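PDB 6U1R: SxtG from Microseira wollei, which acts as an amidinotransferase in the saxitoxin biosynthetic pathway, probably transferring an amidino group through a covalent amidino-cysteine intermediate. Local coordinates for residues A[257-262]-A[281-286]; A[251-256]-A[290-295]. One frame throughout, in Å; residues are numbered along the deposited sequence. Where two conformers were deposited one is given.

Overall arrangement
Both contacts involve the chain that runs out of strand 251-255 and the connection between strands 276-279 and 297-300, so they tie the same two regions together at successive points. Contact 2 lies at the surface, on the strand and a short 3-10 segment, its centre about 15 Å from that of contact 1. Contact 1 follows where the strand has given way to loop, is partly buried, and lies closer to the predicted catalytic residues. The chemistry changes accordingly. In 257-262 with 281-286 a backbone hydrogen bond accompanies sulfur-aromatic and CH-pi packing; 251-256 with 290-295 has no hydrogen bond between its segments and relies on isoleucine, proline and imidazole surfaces.

Contact 1: residues A[257-262]-A[281-286]; sequences SQCPEA and PEFVDV
Cys-259 and Phe-283 meet through two different first torsions: SG stands anti to the backbone N (chi1 176°), which carries it over the phenyl ring, whereas CG of Phe-283 is placed anti to its own carbonyl carbon. The CB of Cys-259 sits 3.6 Å from the centroid of the Phe-283 ring and only 8° off the normal, a CH-pi contact over the centre. SG lies over the same face but further toward the tip, 3.8 Å from CZ of Phe-283, which makes a sulfur-aromatic contact. Trp-318 meets this phenyl ring edge-to-face, and Thr-268 also touches it.

Beside the ring, the backbone N of Gln-258 donates to O of Phe-283 at 2.9 Å. The N-H...O angle of 173° shows a nearly straight bond, although the donor is tilted somewhat out of the carbonyl plane. The CB of Gln-258 also packs on this oxygen, at 3.6 Å from Phe-283 O. Within 257-262, OG of Ser-257 accepts from N of Cys-259 at 3.0 Å, fixing the backbone directly before the cysteine. On the facing loop, Asn-280 OD1 accepts from the backbone N of both Glu-282 and Phe-283.

The Ser-257 bond defines an ST turn, followed by a type I beta turn from Cys-259 to Ala-262; both turns lie in the loop that runs on to His-264, a predicted active-site residue whose side chain is about 9 Å from that of Phe-283.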
loop_
_atom_site.group_PDB
_atom_site.type_symbol
_atom_site.label_atom_id
_atom_site.label_comp_id
_atom_site.label_asym_id
_atom_site.label_seq_id
_atom_site.Cartn_x
_atom_site.Cartn_y
_atom_site.Cartn_z
ATOM N N SER A 257 13.143 9.224 -21.933
ATOM C CA SER A 257 12.265 9.204 -23.099
ATOM C C SER A 257 12.241 10.578 -23.757
ATOM O O SER A 257 12.229 11.604 -23.075
ATOM C CB SER A 257 10.837 8.812 -22.724
ATOM O OG SER A 257 9.997 8.819 -23.875
ATOM N N GLN A 258 12.231 10.582 -25.082
ATOM C CA GLN A 258 11.998 11.781 -25.874
ATOM C C GLN A 258 10.519 12.002 -26.192
ATOM O O GLN A 258 10.195 12.951 -26.913
ATOM C CB GLN A 258 12.802 11.695 -27.176
ATOM C CG GLN A 258 14.320 11.673 -26.950
ATOM C CD GLN A 258 15.108 11.315 -28.211
ATOM O OE1 GLN A 258 14.628 10.587 -29.087
ATOM N NE2 GLN A 258 16.328 11.820 -28.297
ATOM N N CYS A 259 9.619 11.146 -25.697
ATOM C CA CYS A 259 8.189 11.309 -25.961
ATOM C C CYS A 259 7.616 12.342 -25.001
ATOM O O CYS A 259 7.613 12.100 -23.793
ATOM C CB CYS A 259 7.441 9.992 -25.771
ATOM S SG CYS A 259 5.633 10.163 -25.976
ATOM N N PRO A 260 7.125 13.491 -25.480
ATOM C CA PRO A 260 6.590 14.494 -24.543
ATOM C C PRO A 260 5.336 14.047 -23.815
ATOM O O PRO A 260 5.014 14.629 -22.765
ATOM C CB PRO A 260 6.286 15.706 -25.453
ATOM C CG PRO A 260 7.085 15.467 -26.699
ATOM C CD PRO A 260 7.126 13.981 -26.867
ATOM N N GLU A 261 4.622 13.065 -24.365
ATOM C CA GLU A 261 3.386 12.500 -23.837
ATOM C C GLU A 261 3.625 11.260 -22.959
ATOM O O GLU A 261 2.681 10.495 -22.722
ATOM C CB GLU A 261 2.463 12.116 -25.003
ATOM C CG GLU A 261 2.042 13.290 -25.905
ATOM C CD GLU A 261 3.041 13.620 -26.999
ATOM O OE1 GLU A 261 3.672 12.686 -27.534
ATOM O OE2 GLU A 261 3.172 14.811 -27.348
ATOM N N ALA A 262 4.867 11.039 -22.519
ATOM C CA ALA A 262 5.277 9.739 -21.998
ATOM C C ALA A 262 4.382 9.286 -20.859
ATOM O O ALA A 262 4.154 10.021 -19.893
ATOM C CB ALA A 262 6.732 9.782 -21.526
ATOM N N PRO A 281 12.488 4.001 -32.247
ATOM C CA PRO A 281 13.491 4.929 -32.798
ATOM C C PRO A 281 13.152 6.399 -32.607
ATOM O O PRO A 281 14.053 7.240 -32.719
ATOM C CB PRO A 281 13.532 4.558 -34.287
ATOM C CG PRO A 281 12.182 4.086 -34.591
ATOM C CD PRO A 281 11.717 3.345 -33.314
ATOM N N GLU A 282 11.897 6.741 -32.350
ATOM C CA GLU A 282 11.513 8.127 -32.119
ATOM C C GLU A 282 11.598 8.523 -30.649
ATOM O O GLU A 282 11.886 9.687 -30.343
ATOM C CB GLU A 282 10.092 8.356 -32.644
ATOM C CG GLU A 282 9.998 8.364 -34.175
ATOM C CD GLU A 282 10.667 9.585 -34.784
ATOM O OE1 GLU A 282 10.464 10.687 -34.241
ATOM O OE2 GLU A 282 11.397 9.445 -35.786
ATOM N N PHE A 283 11.345 7.593 -29.729
ATOM C CA PHE A 283 11.355 7.920 -28.307
ATOM C C PHE A 283 12.708 7.703 -27.626
ATOM O O PHE A 283 12.900 8.200 -26.506
ATOM C CB PHE A 283 10.312 7.090 -27.549
ATOM C CG PHE A 283 8.866 7.313 -27.990
ATOM C CD1 PHE A 283 8.512 8.323 -28.878
ATOM C CD2 PHE A 283 7.868 6.494 -27.488
ATOM C CE1 PHE A 283 7.190 8.494 -29.267
ATOM C CE2 PHE A 283 6.551 6.655 -27.864
ATOM C CZ PHE A 283 6.207 7.661 -28.750
ATOM N N VAL A 284 13.638 6.975 -28.246
ATOM C CA VAL A 284 14.908 6.617 -27.612
ATOM C C VAL A 284 16.060 7.110 -28.474
ATOM O O VAL A 284 16.105 6.825 -29.675
ATOM C CB VAL A 284 15.007 5.092 -27.396
ATOM C CG1 VAL A 284 16.402 4.693 -26.979
ATOM C CG2 VAL A 284 13.993 4.638 -26.354
ATOM N N ASP A 285 16.997 7.840 -27.861
ATOM C CA ASP A 285 18.316 8.070 -28.447
ATOM C C ASP A 285 19.218 6.922 -28.000
ATOM O O ASP A 285 19.609 6.856 -26.831
ATOM C CB ASP A 285 18.881 9.422 -28.008
ATOM C CG ASP A 285 20.253 9.726 -28.623
ATOM O OD1 ASP A 285 20.889 8.811 -29.178
ATOM O OD2 ASP A 285 20.698 10.895 -28.544
ATOM N N VAL A 286 19.537 6.009 -28.922
ATOM C CA VAL A 286 20.268 4.801 -28.542
ATOM C C VAL A 286 21.634 5.131 -27.976
ATOM O O VAL A 286 22.206 4.326 -27.230
ATOM C CB VAL A 286 20.418 3.841 -29.738
ATOM C CG1 VAL A 286 19.053 3.393 -30.234
ATOM C CG2 VAL A 286 21.206 4.507 -30.861
#

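Contact 2: residues A[251-256]-A[290-295]; sequences RIHIIE and PKILKS
His-253 and Ile-292 supply the imidazole-aliphatic part of this contact, their side chains crossing at about a right angle. CG2 of Ile-292 lies over one face of the His-253 ring, 4.2 Å from the centroid and 13° off the normal, consistent with a CH-pi interaction displaced toward the rim. The other branch reaches the ring's far end: with CG1 anti to the backbone N (chi1 -176°) and the chain continuing extended, CD1 of Ile-292 comes 3.6 Å from NE2 of His-253.

Purely apolar packing joins Ile-255 to Pro-290. Here CG2 of Ile-255 touches CD of Pro-290 at 3.8 Å and CG at 4.0 Å, so the CG and CD atoms of the proline ring lie against this methyl group.

No hydrogen bond joins the two segments; the polar bonds lie inside 290-295 or go to neighbours. NE2 of His-253 is hydrogen-bonded to Asp-225 OD1, which also forms a salt bridge with Arg-251 NE. Within 290-295, N of Leu-293 bonds to O of Pro-290 at 3.2 Å, and N of Lys-294 to O of Lys-291 at 2.9 Å.

These i+3 bonds mark the short 3-10 segment 291-295, packed against an outermost strand, within this chain, of a mixed three-stranded sheet, where strand 251-255 pairs in parallel with 225-229.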
loop_
_atom_site.group_PDB
_atom_site.type_symbol
_atom_site.label_atom_id
_atom_site.label_comp_id
_atom_site.label_asym_id
_atom_site.label_seq_id
_atom_site.Cartn_x
_atom_site.Cartn_y
_atom_site.Cartn_z
ATOM N N ARG A 251 18.507 -4.012 -9.307
ATOM C CA ARG A 251 19.024 -2.708 -9.687
ATOM C C ARG A 251 18.075 -2.115 -10.715
ATOM O O ARG A 251 17.763 -2.772 -11.713
ATOM C CB ARG A 251 20.428 -2.828 -10.287
ATOM C CG ARG A 251 21.434 -3.545 -9.394
ATOM C CD ARG A 251 22.688 -3.942 -10.177
ATOM N NE ARG A 251 22.471 -5.068 -11.102
ATOM C CZ ARG A 251 22.937 -6.311 -10.933
ATOM N NH1 ARG A 251 23.655 -6.640 -9.863
ATOM N NH2 ARG A 251 22.695 -7.245 -11.853
ATOM N N ILE A 252 17.638 -0.876 -10.484
ATOM C CA ILE A 252 16.739 -0.174 -11.400
ATOM C C ILE A 252 17.510 0.895 -12.161
ATOM O O ILE A 252 18.150 1.765 -11.554
ATOM C CB ILE A 252 15.558 0.458 -10.647
ATOM C CG1 ILE A 252 14.869 -0.610 -9.793
ATOM C CG2 ILE A 252 14.604 1.133 -11.652
ATOM C CD1 ILE A 252 13.567 -0.163 -9.183
ATOM N N HIS A 253 17.406 0.849 -13.489
ATOM C CA HIS A 253 18.085 1.763 -14.398
ATOM C C HIS A 253 17.034 2.646 -15.047
ATOM O O HIS A 253 16.011 2.141 -15.504
ATOM C CB HIS A 253 18.837 0.988 -15.473
ATOM C CG HIS A 253 19.759 -0.049 -14.918
ATOM N ND1 HIS A 253 21.074 0.218 -14.600
ATOM C CD2 HIS A 253 19.542 -1.344 -14.592
ATOM C CE1 HIS A 253 21.633 -0.881 -14.116
ATOM N NE2 HIS A 253 20.724 -1.842 -14.099
ATOM N N ILE A 254 17.281 3.947 -15.099
ATOM C CA ILE A 254 16.285 4.900 -15.585
ATOM C C ILE A 254 16.724 5.393 -16.956
ATOM O O ILE A 254 17.837 5.911 -17.102
ATOM C CB ILE A 254 16.104 6.061 -14.596
ATOM C CG1 ILE A 254 15.593 5.518 -13.253
ATOM C CG2 ILE A 254 15.150 7.121 -15.152
ATOM C CD1 ILE A 254 14.263 4.682 -13.353
ATOM N N ILE A 255 15.860 5.222 -17.961
ATOM C CA ILE A 255 16.123 5.749 -19.295
ATOM C C ILE A 255 15.459 7.114 -19.432
ATOM O O ILE A 255 14.527 7.451 -18.702
ATOM C CB ILE A 255 15.635 4.810 -20.417
ATOM C CG1 ILE A 255 14.105 4.781 -20.476
ATOM C CG2 ILE A 255 16.207 3.404 -20.240
ATOM C CD1 ILE A 255 13.559 4.374 -21.798
ATOM N N GLU A 256 15.918 7.883 -20.421
ATOM C CA GLU A 256 15.306 9.155 -20.797
ATOM C C GLU A 256 14.447 8.952 -22.041
ATOM O O GLU A 256 14.959 8.525 -23.076
ATOM C CB GLU A 256 16.383 10.207 -21.067
ATOM C CG GLU A 256 17.372 10.391 -19.912
ATOM C CD GLU A 256 16.740 11.015 -18.680
ATOM O OE1 GLU A 256 15.862 11.889 -18.843
ATOM O OE2 GLU A 256 17.120 10.629 -17.545
ATOM N N PRO A 290 21.398 3.628 -21.003
ATOM C CA PRO A 290 22.301 3.144 -19.950
ATOM C C PRO A 290 23.380 2.233 -20.521
ATOM O O PRO A 290 23.126 1.425 -21.412
ATOM C CB PRO A 290 21.366 2.393 -19.002
ATOM C CG PRO A 290 20.035 3.059 -19.195
ATOM C CD PRO A 290 19.979 3.425 -20.655
ATOM N N LYS A 291 24.605 2.373 -20.007
ATOM C CA LYS A 291 25.725 1.655 -20.605
ATOM C C LYS A 291 25.617 0.145 -20.420
ATOM O O LYS A 291 26.194 -0.605 -21.212
ATOM C CB LYS A 291 27.039 2.167 -20.013
ATOM C CG LYS A 291 27.215 3.673 -20.185
ATOM C CD LYS A 291 28.648 4.032 -20.552
ATOM C CE LYS A 291 28.752 5.479 -21.010
ATOM N NZ LYS A 291 30.123 5.806 -21.500
ATOM N N ILE A 292 24.884 -0.316 -19.403
ATOM C CA ILE A 292 24.726 -1.754 -19.178
ATOM C C ILE A 292 24.167 -2.445 -20.418
ATOM O O ILE A 292 24.465 -3.619 -20.686
ATOM C CB ILE A 292 23.834 -1.972 -17.937
ATOM C CG1 ILE A 292 23.722 -3.460 -17.598
ATOM C CG2 ILE A 292 22.444 -1.322 -18.152
ATOM C CD1 ILE A 292 22.809 -3.743 -16.390
ATOM N N LEU A 293 23.376 -1.732 -21.213
ATOM C CA LEU A 293 22.798 -2.340 -22.402
ATOM C C LEU A 293 23.815 -2.614 -23.505
ATOM O O LEU A 293 23.457 -3.267 -24.487
ATOM C CB LEU A 293 21.674 -1.447 -22.920
ATOM C CG LEU A 293 20.426 -1.494 -22.033
ATOM C CD1 LEU A 293 19.537 -0.289 -22.276
ATOM C CD2 LEU A 293 19.650 -2.746 -22.304
ATOM N N LYS A 294 25.081 -2.200 -23.352
ATOM C CA LYS A 294 26.056 -2.366 -24.426
ATOM C C LYS A 294 26.292 -3.827 -24.790
ATOM O O LYS A 294 26.654 -4.118 -25.933
ATOM C CB LYS A 294 27.392 -1.714 -24.045
ATOM C CG LYS A 294 27.370 -0.193 -24.032
ATOM C CD LYS A 294 27.040 0.378 -25.407
ATOM C CE LYS A 294 27.268 1.886 -25.456
ATOM N NZ LYS A 294 27.109 2.424 -26.836
ATOM N N SER A 295 26.113 -4.756 -23.852
ATOM C CA SER A 295 26.318 -6.171 -24.139
ATOM C C SER A 295 25.158 -6.820 -24.896
ATOM O O SER A 295 25.300 -7.964 -25.360
ATOM C CB SER A 295 26.547 -6.928 -22.833
ATOM O OG SER A 295 25.401 -6.843 -22.025
#